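Local coordinates for minor capsid protein VP1 (Human bocavirus 3, PDB 5US7), which self-assembles into the 60-subunit T=1 icosahedral capsid of the virus, at residues 67-72 / 461-466; 204-210 / 322-327; 238-242 / 442-446; 252-256 / 535-539. Residues are numbered along the deposited sequence.

Interaction 1 (67-72 / 461-466); sequences IQNNHQ and DSYLNI
The chain turns at Asp461 and Ser462, the latter with positive phi, then runs extended from Tyr463 to Ile466 beside a tight loop, 67-72, whose Gln68 to His71 all have positive phi. The closest CA pairs are Asn70 with Tyr463 at 7.5 Å and Ile67 with Ile466 at 7.2 Å. Asp461 OD2 lies 3.7 Å from Asn70 O, but its side chain forms a salt bridge with Lys451. Tyr463 takes chi1 p and chi2 near 90°. One face takes the edge of His71 in a T-shaped stack, centroids 5.1 Å apart and planes at 89°. Tyr463 OH donates to Asn70 OD1 at 2.7 Å, and Tyr463 CE1 lies 3.8 Å from Ile67 CG2. Ile466 O lies 3.6 Å from Ile67 CD1. The segments adjoin the paired jelly-roll strands 54-65 and 466-482 but meet through side chains, not further strand pairing. The ring packs on Ile67 and His71 while Asn70 satisfies its hydroxyl, so both ends of Tyr463 tie it to the loop.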
loop_
_atom_site.group_PDB
_atom_site.type_symbol
_atom_site.label_atom_id
_atom_site.label_comp_id
_atom_site.label_asym_id
_atom_site.label_seq_id
_atom_site.Cartn_x
_atom_site.Cartn_y
_atom_site.Cartn_z
ATOM N N ILE A 67 -23.014 69.354 80.912
ATOM C CA ILE A 67 -23.697 70.142 79.888
ATOM C C ILE A 67 -22.849 71.316 79.415
ATOM O O ILE A 67 -22.842 71.634 78.220
ATOM C CB ILE A 67 -25.074 70.603 80.392
ATOM C CG1 ILE A 67 -26.007 69.408 80.537
ATOM C CG2 ILE A 67 -25.677 71.609 79.450
ATOM C CD1 ILE A 67 -26.230 68.686 79.243
ATOM N N GLN A 68 -22.125 71.979 80.317
ATOM C CA GLN A 68 -21.186 73.016 79.896
ATOM C C GLN A 68 -21.828 74.202 79.181
ATOM O O GLN A 68 -21.922 74.197 77.954
ATOM C CB GLN A 68 -20.093 72.427 79.004
ATOM C CG GLN A 68 -19.215 71.421 79.693
ATOM C CD GLN A 68 -18.600 71.970 80.950
ATOM O OE1 GLN A 68 -18.264 73.145 81.026
ATOM N NE2 GLN A 68 -18.442 71.118 81.949
ATOM N N ASN A 69 -22.337 75.176 79.937
ATOM C CA ASN A 69 -22.862 76.481 79.498
ATOM C C ASN A 69 -24.338 76.527 79.177
ATOM O O ASN A 69 -24.783 77.592 78.756
ATOM C CB ASN A 69 -22.163 77.065 78.263
ATOM C CG ASN A 69 -20.801 77.561 78.548
ATOM O OD1 ASN A 69 -19.867 77.234 77.835
ATOM N ND2 ASN A 69 -20.666 78.375 79.580
ATOM N N ASN A 70 -25.083 75.432 79.276
ATOM C CA ASN A 70 -26.473 75.360 78.859
ATOM C C ASN A 70 -26.512 75.099 77.365
ATOM O O ASN A 70 -27.587 75.178 76.773
ATOM C CB ASN A 70 -27.296 76.606 79.198
ATOM C CG ASN A 70 -27.321 76.890 80.676
ATOM O OD1 ASN A 70 -27.149 75.989 81.494
ATOM N ND2 ASN A 70 -27.504 78.152 81.031
ATOM N N HIS A 71 -25.358 74.872 76.742
ATOM C CA HIS A 71 -25.125 74.605 75.326
ATOM C C HIS A 71 -24.897 75.889 74.536
ATOM O O HIS A 71 -24.694 75.814 73.328
ATOM C CB HIS A 71 -26.254 73.796 74.669
ATOM C CG HIS A 71 -26.558 72.509 75.371
ATOM N ND1 HIS A 71 -25.735 71.407 75.303
ATOM C CD2 HIS A 71 -27.591 72.156 76.170
ATOM C CE1 HIS A 71 -26.255 70.428 76.018
ATOM N NE2 HIS A 71 -27.381 70.858 76.556
ATOM N N GLN A 72 -24.936 77.054 75.171
ATOM C CA GLN A 72 -24.697 78.323 74.500
ATOM C C GLN A 72 -23.193 78.555 74.329
ATOM O O GLN A 72 -22.373 77.676 74.596
ATOM C CB GLN A 72 -25.382 79.437 75.280
ATOM C CG GLN A 72 -26.893 79.341 75.241
ATOM C CD GLN A 72 -27.573 80.368 76.113
ATOM O OE1 GLN A 72 -26.996 80.856 77.082
ATOM N NE2 GLN A 72 -28.811 80.704 75.773
ATOM N N ASP A 461 -35.492 77.921 75.993
ATOM C CA ASP A 461 -34.375 76.992 75.842
ATOM C C ASP A 461 -34.654 75.665 76.532
ATOM O O ASP A 461 -34.919 74.666 75.854
ATOM C CB ASP A 461 -33.093 77.616 76.392
ATOM C CG ASP A 461 -31.861 76.782 76.094
ATOM O OD1 ASP A 461 -31.985 75.755 75.397
ATOM O OD2 ASP A 461 -30.761 77.160 76.549
ATOM N N SER A 462 -34.621 75.649 77.864
ATOM C CA SER A 462 -35.071 74.506 78.653
ATOM C C SER A 462 -34.617 73.173 78.070
ATOM O O SER A 462 -35.416 72.448 77.480
ATOM C CB SER A 462 -36.591 74.524 78.779
ATOM O OG SER A 462 -37.201 74.369 77.513
ATOM N N TYR A 463 -33.331 72.882 78.155
ATOM C CA TYR A 463 -32.822 71.578 77.778
ATOM C C TYR A 463 -33.109 70.552 78.868
ATOM O O TYR A 463 -33.428 70.887 80.009
ATOM C CB TYR A 463 -31.328 71.657 77.493
ATOM C CG TYR A 463 -30.531 72.167 78.660
ATOM C CD1 TYR A 463 -30.000 71.299 79.594
ATOM C CD2 TYR A 463 -30.329 73.520 78.837
ATOM C CE1 TYR A 463 -29.283 71.764 80.660
ATOM C CE2 TYR A 463 -29.615 73.993 79.899
ATOM C CZ TYR A 463 -29.091 73.112 80.808
ATOM O OH TYR A 463 -28.370 73.587 81.877
ATOM N N LEU A 464 -33.014 69.285 78.490
ATOM C CA LEU A 464 -33.079 68.186 79.440
ATOM C C LEU A 464 -31.698 67.932 80.027
ATOM O O LEU A 464 -30.697 67.940 79.310
ATOM C CB LEU A 464 -33.593 66.926 78.753
ATOM C CG LEU A 464 -33.788 65.713 79.646
ATOM C CD1 LEU A 464 -34.875 66.026 80.639
ATOM C CD2 LEU A 464 -34.154 64.512 78.817
ATOM N N ASN A 465 -31.649 67.688 81.332
ATOM C CA ASN A 465 -30.390 67.621 82.069
ATOM C C ASN A 465 -29.869 66.190 82.084
ATOM O O ASN A 465 -30.481 65.307 82.686
ATOM C CB ASN A 465 -30.586 68.147 83.485
ATOM C CG ASN A 465 -29.291 68.285 84.233
ATOM O OD1 ASN A 465 -28.234 68.456 83.637
ATOM N ND2 ASN A 465 -29.366 68.234 85.553
ATOM N N ILE A 466 -28.726 65.966 81.438
ATOM C CA ILE A 466 -28.114 64.649 81.327
ATOM C C ILE A 466 -26.609 64.788 81.501
ATOM O O ILE A 466 -26.056 65.887 81.496
ATOM C CB ILE A 466 -28.397 63.974 79.974
ATOM C CG1 ILE A 466 -27.811 64.818 78.856
ATOM C CG2 ILE A 466 -29.870 63.770 79.765
ATOM C CD1 ILE A 466 -27.840 64.151 77.527
#

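Interaction 2 (204-210 / 322-327); sequences EDSNAVE and PEGANI
Glu204 to Val209 form an irregular loop that leads into helix 210-215, and Pro322 to Ile327 curl against it without regular structure. The CA register is Glu204 with Asn326 at 7.6 Å and Val209 with Ala325 at 5.7 Å. Glu204 starts the contact: its CB lies 3.5 Å from Asn326 ND2, while its carboxylate leads away. The chain then passes Asp205 and Ser206, both with positive phi. A cis peptide joins Ser206 to Asn207. Asn207 takes chi1 t and directs its side chain into the turn at Gly324 and Ala325. In jelly-roll terms the first loop belongs to the EF connection and the second to the long GH connection. The contact therefore packs two insertions far from the beta core, and several of its residues are exposed. Val209, chi1 t, presses on the turn next. Its CB is 3.3 Å from Gly324 O, and its CG1 is 3.8 Å from Glu323 O, 4.4 Å from Ala325 CB and 4.5 Å from Pro322 CB. Gly324 has phi 65°, a value that favours glycine. Glu210, with chi1 m and chi2 t, reaches back under its own loop. Its OE1 accepts a weak hydrogen bond from Glu204 N at 3.3 Å. Its OE2 lies 2.7 Å from Ala325 O and 3.3 Å from Ile327 CG2. Pro373 of a neighbouring subunit touches Glu323.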
loop_
_atom_site.group_PDB
_atom_site.type_symbol
_atom_site.label_atom_id
_atom_site.label_comp_id
_atom_site.label_asym_id
_atom_site.label_seq_id
_atom_site.Cartn_x
_atom_site.Cartn_y
_atom_site.Cartn_z
ATOM N N GLU A 204 -12.548 101.706 73.331
ATOM C CA GLU A 204 -12.956 102.844 74.142
ATOM C C GLU A 204 -12.872 104.131 73.339
ATOM O O GLU A 204 -11.817 104.455 72.783
ATOM C CB GLU A 204 -12.109 102.953 75.410
ATOM C CG GLU A 204 -12.512 104.119 76.299
ATOM C CD GLU A 204 -13.935 104.008 76.826
ATOM O OE1 GLU A 204 -14.529 102.910 76.761
ATOM O OE2 GLU A 204 -14.470 105.033 77.294
ATOM N N ASP A 205 -13.986 104.865 73.305
ATOM C CA ASP A 205 -14.134 106.078 72.512
ATOM C C ASP A 205 -13.710 105.752 71.087
ATOM O O ASP A 205 -14.006 104.658 70.598
ATOM C CB ASP A 205 -13.304 107.215 73.121
ATOM C CG ASP A 205 -13.595 108.568 72.491
ATOM O OD1 ASP A 205 -14.474 108.641 71.607
ATOM O OD2 ASP A 205 -12.941 109.556 72.883
ATOM N N SER A 206 -13.035 106.687 70.423
ATOM C CA SER A 206 -12.153 106.396 69.303
ATOM C C SER A 206 -12.885 105.477 68.259
ATOM O O SER A 206 -14.089 105.676 68.097
ATOM C CB SER A 206 -10.866 105.835 69.918
ATOM O OG SER A 206 -10.205 106.818 70.695
ATOM N N ASN A 207 -12.280 104.507 67.551
ATOM C CA ASN A 207 -10.857 104.360 67.251
ATOM C C ASN A 207 -10.634 104.197 65.757
ATOM O O ASN A 207 -9.921 104.986 65.142
ATOM C CB ASN A 207 -10.256 103.174 68.002
ATOM C CG ASN A 207 -8.744 103.220 68.023
ATOM O OD1 ASN A 207 -8.120 103.850 67.172
ATOM N ND2 ASN A 207 -8.148 102.588 69.021
ATOM N N ALA A 208 -11.224 103.139 65.205
ATOM C CA ALA A 208 -11.066 102.618 63.855
ATOM C C ALA A 208 -9.800 101.791 63.751
ATOM O O ALA A 208 -9.618 101.096 62.753
ATOM C CB ALA A 208 -11.059 103.703 62.760
ATOM N N VAL A 209 -8.919 101.836 64.742
ATOM C CA VAL A 209 -7.825 100.885 64.852
ATOM C C VAL A 209 -8.336 99.724 65.686
ATOM O O VAL A 209 -8.376 98.582 65.221
ATOM C CB VAL A 209 -6.572 101.522 65.469
ATOM C CG1 VAL A 209 -5.490 100.479 65.645
ATOM C CG2 VAL A 209 -6.087 102.656 64.591
ATOM N N GLU A 210 -8.718 100.008 66.932
ATOM C CA GLU A 210 -9.385 98.994 67.737
ATOM C C GLU A 210 -10.677 98.524 67.082
ATOM O O GLU A 210 -11.024 97.341 67.159
ATOM C CB GLU A 210 -9.658 99.520 69.146
ATOM C CG GLU A 210 -8.432 99.611 70.041
ATOM C CD GLU A 210 -8.776 100.062 71.446
ATOM O OE1 GLU A 210 -9.904 100.552 71.647
ATOM O OE2 GLU A 210 -7.941 99.897 72.359
ATOM N N PRO A 322 -0.142 98.124 68.006
ATOM C CA PRO A 322 -0.211 99.064 66.883
ATOM C C PRO A 322 -0.352 100.497 67.374
ATOM O O PRO A 322 -0.754 100.758 68.509
ATOM C CB PRO A 322 -1.463 98.617 66.123
ATOM C CG PRO A 322 -1.656 97.198 66.515
ATOM C CD PRO A 322 -1.236 97.145 67.956
ATOM N N GLU A 323 -0.005 101.437 66.502
ATOM C CA GLU A 323 -0.147 102.842 66.847
ATOM C C GLU A 323 -1.598 103.276 66.694
ATOM O O GLU A 323 -2.369 102.685 65.935
ATOM C CB GLU A 323 0.757 103.723 65.985
ATOM C CG GLU A 323 0.331 103.867 64.535
ATOM C CD GLU A 323 0.775 102.710 63.669
ATOM O OE1 GLU A 323 1.342 101.740 64.212
ATOM O OE2 GLU A 323 0.565 102.781 62.438
ATOM N N GLY A 324 -1.963 104.321 67.429
ATOM C CA GLY A 324 -3.340 104.770 67.443
ATOM C C GLY A 324 -4.291 103.764 68.042
ATOM O O GLY A 324 -5.474 103.754 67.696
ATOM N N ALA A 325 -3.801 102.910 68.933
ATOM C CA ALA A 325 -4.588 101.827 69.495
ATOM C C ALA A 325 -5.220 102.162 70.837
ATOM O O ALA A 325 -5.833 101.279 71.435
ATOM C CB ALA A 325 -3.727 100.571 69.640
ATOM N N ASN A 326 -5.101 103.402 71.321
ATOM C CA ASN A 326 -5.598 103.735 72.653
ATOM C C ASN A 326 -4.926 102.859 73.701
ATOM O O ASN A 326 -3.773 103.102 74.063
ATOM C CB ASN A 326 -7.122 103.599 72.734
ATOM C CG ASN A 326 -7.688 104.160 74.024
ATOM O OD1 ASN A 326 -7.138 105.098 74.598
ATOM N ND2 ASN A 326 -8.786 103.578 74.490
ATOM N N ILE A 327 -5.696 101.936 74.269
ATOM C CA ILE A 327 -5.301 100.857 75.193
ATOM C C ILE A 327 -4.780 101.269 76.565
ATOM O O ILE A 327 -3.937 100.574 77.129
ATOM C CB ILE A 327 -4.274 99.842 74.559
ATOM C CG1 ILE A 327 -2.892 100.433 74.267
ATOM C CG2 ILE A 327 -4.873 99.171 73.346
ATOM C CD1 ILE A 327 -1.886 99.423 73.801
#

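Interaction 3 (238-242 / 442-446); sequences FNFNF and PGTIF
This is an apolar contact between the two sheets of the capsid protein's beta-barrel, with no hydrogen bond between the segments. Phe238 to Asn241 lie on strand 236-248, which hydrogen-bonds to strand 119-138. Pro442 to Phe446 lead into strand 445-449, which pairs with strands 96-98 and 156-160. The touching parts run 157° apart, nearly antiparallel. CA atoms are nearest at Phe240 with Pro442, 5.8 Å, and Phe238 with Ile445, 8.8 Å. Phe238, Phe240 and Phe242 all have chi1 m. The CA-to-CB bonds of Phe238 and Phe240 point toward the other segment. Phe238 CD2 meets Ile445 CD1 at 3.6 Å. Phe240 is central. Pro442 CB sits over its ring face in a CH-pi contact, 4.3 Å from the centroid and 18° off the normal. Phe240 CE1 is 3.4 Å from Gly443 N, and Phe240 CZ is 4.2 Å from Ile445 CD1, which lies at the ring edge. Phe242 CE1 reaches Pro442 CG at 3.4 Å. Ile445, with chi1 m and chi2 t, also touches Val129 and Phe98. Such face-to-face packing of opposing sheets is typical of the eight-stranded jelly roll of parvovirus coat proteins.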
loop_
_atom_site.group_PDB
_atom_site.type_symbol
_atom_site.label_atom_id
_atom_site.label_comp_id
_atom_site.label_asym_id
_atom_site.label_seq_id
_atom_site.Cartn_x
_atom_site.Cartn_y
_atom_site.Cartn_z
ATOM N N PHE A 238 -9.799 56.620 67.191
ATOM C CA PHE A 238 -9.026 57.612 66.470
ATOM C C PHE A 238 -7.575 57.179 66.439
ATOM O O PHE A 238 -7.081 56.559 67.379
ATOM C CB PHE A 238 -9.143 58.980 67.125
ATOM C CG PHE A 238 -10.549 59.451 67.274
ATOM C CD1 PHE A 238 -11.202 60.066 66.233
ATOM C CD2 PHE A 238 -11.225 59.262 68.456
ATOM C CE1 PHE A 238 -12.495 60.490 66.375
ATOM C CE2 PHE A 238 -12.513 59.686 68.598
ATOM C CZ PHE A 238 -13.148 60.301 67.558
ATOM N N ASN A 239 -6.896 57.505 65.351
ATOM C CA ASN A 239 -5.486 57.202 65.197
ATOM C C ASN A 239 -4.705 58.485 64.994
ATOM O O ASN A 239 -5.201 59.445 64.404
ATOM C CB ASN A 239 -5.246 56.269 64.027
ATOM C CG ASN A 239 -5.696 54.868 64.313
ATOM O OD1 ASN A 239 -5.002 54.115 64.985
ATOM N ND2 ASN A 239 -6.868 54.505 63.812
ATOM N N PHE A 240 -3.478 58.496 65.492
ATOM C CA PHE A 240 -2.613 59.650 65.346
ATOM C C PHE A 240 -1.201 59.172 65.079
ATOM O O PHE A 240 -0.774 58.134 65.584
ATOM C CB PHE A 240 -2.621 60.527 66.588
ATOM C CG PHE A 240 -3.979 60.993 66.983
ATOM C CD1 PHE A 240 -4.588 62.033 66.319
ATOM C CD2 PHE A 240 -4.638 60.406 68.038
ATOM C CE1 PHE A 240 -5.830 62.461 66.688
ATOM C CE2 PHE A 240 -5.878 60.837 68.410
ATOM C CZ PHE A 240 -6.473 61.864 67.736
ATOM N N ASN A 241 -0.481 59.940 64.277
ATOM C CA ASN A 241 0.919 59.681 64.008
ATOM C C ASN A 241 1.733 60.904 64.387
ATOM O O ASN A 241 1.233 62.030 64.379
ATOM C CB ASN A 241 1.138 59.325 62.550
ATOM C CG ASN A 241 0.536 57.994 62.194
ATOM O OD1 ASN A 241 0.335 57.146 63.059
ATOM N ND2 ASN A 241 0.237 57.798 60.920
ATOM N N PHE A 242 2.990 60.672 64.732
ATOM C CA PHE A 242 3.876 61.716 65.212
ATOM C C PHE A 242 5.028 61.897 64.241
ATOM O O PHE A 242 5.671 60.920 63.847
ATOM C CB PHE A 242 4.428 61.367 66.586
ATOM C CG PHE A 242 3.401 61.317 67.664
ATOM C CD1 PHE A 242 3.132 62.423 68.428
ATOM C CD2 PHE A 242 2.698 60.162 67.906
ATOM C CE1 PHE A 242 2.201 62.368 69.424
ATOM C CE2 PHE A 242 1.759 60.108 68.896
ATOM C CZ PHE A 242 1.510 61.208 69.655
ATOM N N PRO A 442 -1.219 65.502 68.224
ATOM C CA PRO A 442 -2.465 64.738 68.180
ATOM C C PRO A 442 -3.650 65.681 68.248
ATOM O O PRO A 442 -3.723 66.551 69.117
ATOM C CB PRO A 442 -2.374 63.846 69.417
ATOM C CG PRO A 442 -0.943 63.670 69.616
ATOM C CD PRO A 442 -0.286 64.951 69.214
ATOM N N GLY A 443 -4.575 65.514 67.307
ATOM C CA GLY A 443 -5.730 66.390 67.268
ATOM C C GLY A 443 -6.558 66.252 68.531
ATOM O O GLY A 443 -6.762 65.153 69.048
ATOM N N THR A 444 -7.025 67.383 69.038
ATOM C CA THR A 444 -7.860 67.367 70.224
ATOM C C THR A 444 -9.185 66.693 69.909
ATOM O O THR A 444 -9.817 66.992 68.895
ATOM C CB THR A 444 -8.101 68.784 70.720
ATOM O OG1 THR A 444 -6.844 69.415 70.977
ATOM C CG2 THR A 444 -8.894 68.752 71.999
ATOM N N ILE A 445 -9.598 65.775 70.771
ATOM C CA ILE A 445 -10.882 65.107 70.631
ATOM C C ILE A 445 -11.893 65.858 71.480
ATOM O O ILE A 445 -11.698 66.032 72.684
ATOM C CB ILE A 445 -10.793 63.636 71.049
ATOM C CG1 ILE A 445 -9.847 62.892 70.124
ATOM C CG2 ILE A 445 -12.145 62.996 70.981
ATOM C CD1 ILE A 445 -9.509 61.522 70.604
ATOM N N PHE A 446 -12.965 66.316 70.850
ATOM C CA PHE A 446 -13.993 67.095 71.511
ATOM C C PHE A 446 -15.229 66.243 71.720
ATOM O O PHE A 446 -15.530 65.352 70.927
ATOM C CB PHE A 446 -14.355 68.329 70.700
ATOM C CG PHE A 446 -13.239 69.287 70.553
ATOM C CD1 PHE A 446 -12.990 70.221 71.524
ATOM C CD2 PHE A 446 -12.426 69.244 69.452
ATOM C CE1 PHE A 446 -11.962 71.094 71.392
ATOM C CE2 PHE A 446 -11.399 70.118 69.319
ATOM C CZ PHE A 446 -11.165 71.044 70.290
#

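Interaction 4 (252-256 / 535-539); sequences AFIPP and INKVL
The last residue of the chain plugs a hollow in 252-256. Both segments are extended or bent loops. Ala252 lies nearest Lys537, CA to CA 5.6 Å, and Pro256 nearest Leu539, 6.6 Å. Leu539, chi1 m and chi2 t, is the bump. Its CD1 sits 3.1 Å from Ile254 O and 3.6 Å from Pro256 N, inside the bend made by Ile254, Pro255 and Pro256. Leu539 CD2 closes on Ala252 CB at 4.0 Å. The small Ala252 side chain also faces Lys537, its CB 4.4 Å from Lys537 CE. Phe253, chi1 p, projects beside the tail as a second bump. Its CE2 is 3.3 Å from Lys537 O, and Val538 CG1 meets the ring edge, 3.8 Å from the same CE2. Lys419 of another neighbouring subunit forms a salt bridge with Leu539 OXT, and Pro195 of the same neighbouring subunit packs on Phe253. The contact is a C-terminal tail tucked onto the start of the GH insertion at a parvovirus subunit interface.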
loop_
_atom_site.group_PDB
_atom_site.type_symbol
_atom_site.label_atom_id
_atom_site.label_comp_id
_atom_site.label_asym_id
_atom_site.label_seq_id
_atom_site.Cartn_x
_atom_site.Cartn_y
_atom_site.Cartn_z
ATOM N N ALA A 252 26.196 64.638 79.820
ATOM C CA ALA A 252 27.531 65.042 79.414
ATOM C C ALA A 252 28.370 65.231 80.666
ATOM O O ALA A 252 28.020 66.031 81.536
ATOM C CB ALA A 252 27.486 66.324 78.591
ATOM N N PHE A 253 29.465 64.483 80.765
ATOM C CA PHE A 253 30.325 64.589 81.933
ATOM C C PHE A 253 31.292 65.756 81.847
ATOM O O PHE A 253 31.855 66.149 82.872
ATOM C CB PHE A 253 31.084 63.280 82.138
ATOM C CG PHE A 253 31.843 62.824 80.935
ATOM C CD1 PHE A 253 33.149 63.212 80.731
ATOM C CD2 PHE A 253 31.248 61.994 80.010
ATOM C CE1 PHE A 253 33.841 62.787 79.631
ATOM C CE2 PHE A 253 31.939 61.569 78.908
ATOM C CZ PHE A 253 33.237 61.967 78.718
ATOM N N ILE A 254 31.489 66.324 80.661
ATOM C CA ILE A 254 32.315 67.520 80.504
ATOM C C ILE A 254 31.617 68.486 79.574
ATOM O O ILE A 254 30.789 68.096 78.740
ATOM C CB ILE A 254 33.710 67.186 79.943
ATOM C CG1 ILE A 254 33.577 66.441 78.618
ATOM C CG2 ILE A 254 34.522 66.410 80.945
ATOM C CD1 ILE A 254 34.875 66.241 77.909
ATOM N N PRO A 255 31.916 69.772 79.710
ATOM C CA PRO A 255 31.440 70.745 78.743
ATOM C C PRO A 255 32.066 70.487 77.388
ATOM O O PRO A 255 33.098 69.808 77.294
ATOM C CB PRO A 255 31.920 72.079 79.326
ATOM C CG PRO A 255 32.051 71.824 80.756
ATOM C CD PRO A 255 32.556 70.428 80.857
ATOM N N PRO A 256 31.477 71.003 76.311
ATOM C CA PRO A 256 32.131 70.882 75.003
ATOM C C PRO A 256 33.455 71.609 74.932
ATOM O O PRO A 256 34.240 71.348 74.015
ATOM C CB PRO A 256 31.100 71.483 74.043
ATOM C CG PRO A 256 30.325 72.414 74.883
ATOM C CD PRO A 256 30.220 71.757 76.224
ATOM N N ILE A 535 22.835 57.784 82.766
ATOM C CA ILE A 535 23.622 57.306 81.635
ATOM C C ILE A 535 24.788 58.279 81.476
ATOM O O ILE A 535 25.273 58.817 82.474
ATOM C CB ILE A 535 22.756 57.166 80.366
ATOM C CG1 ILE A 535 21.548 56.293 80.679
ATOM C CG2 ILE A 535 23.471 56.409 79.272
ATOM C CD1 ILE A 535 20.571 56.177 79.554
ATOM N N ASN A 536 25.210 58.550 80.244
ATOM C CA ASN A 536 26.375 59.352 79.879
ATOM C C ASN A 536 26.527 59.305 78.372
ATOM O O ASN A 536 26.020 58.401 77.705
ATOM C CB ASN A 536 27.690 58.877 80.517
ATOM C CG ASN A 536 27.931 59.461 81.888
ATOM O OD1 ASN A 536 27.396 60.514 82.227
ATOM N ND2 ASN A 536 28.756 58.795 82.679
ATOM N N LYS A 537 27.266 60.276 77.849
ATOM C CA LYS A 537 27.652 60.289 76.451
ATOM C C LYS A 537 28.987 60.999 76.344
ATOM O O LYS A 537 29.253 61.947 77.085
ATOM C CB LYS A 537 26.611 60.985 75.572
ATOM C CG LYS A 537 26.404 62.448 75.902
ATOM C CD LYS A 537 25.349 63.079 75.020
ATOM C CE LYS A 537 25.099 64.518 75.427
ATOM N NZ LYS A 537 24.029 65.162 74.621
ATOM N N VAL A 538 29.827 60.531 75.436
ATOM C CA VAL A 538 31.051 61.237 75.092
ATOM C C VAL A 538 30.714 62.268 74.027
ATOM O O VAL A 538 30.173 61.933 72.968
ATOM C CB VAL A 538 32.144 60.268 74.621
ATOM C CG1 VAL A 538 32.657 59.481 75.789
ATOM C CG2 VAL A 538 31.584 59.305 73.610
ATOM N N LEU A 539 31.001 63.530 74.319
ATOM C CA LEU A 539 30.727 64.597 73.372
ATOM C C LEU A 539 31.646 64.486 72.163
ATOM O O LEU A 539 32.794 64.061 72.287
ATOM C CB LEU A 539 30.899 65.961 74.029
ATOM C CG LEU A 539 29.968 66.267 75.194
ATOM C CD1 LEU A 539 30.261 67.651 75.722
ATOM C CD2 LEU A 539 28.521 66.139 74.772
ATOM O OXT LEU A 539 31.269 64.819 71.041
#

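Overall arrangement
Interaction 3 lies nearest the chain centre. It packs between the two barrel sheets, is dominated by apolar side chains, and is untouched by other subunits. Interaction 1 sits beyond the end of the same barrel; Met449, on the strand that holds Ile445, touches Ile67 and Ile466. The centres of interactions 1 and 3 are about 27 Å apart. The chemistry of interaction 1 is mixed: apolar, aromatic and one hydrogen bond. Interaction 2 joins surface insertions, with polar side chains set against backbone together with one valine. Interaction 4 is buried, largely apolar, and closed by another subunit. The GH connection contributes 252-256 near its start and 322-327 farther along; 442-444 ends it, where strand 445-449 begins.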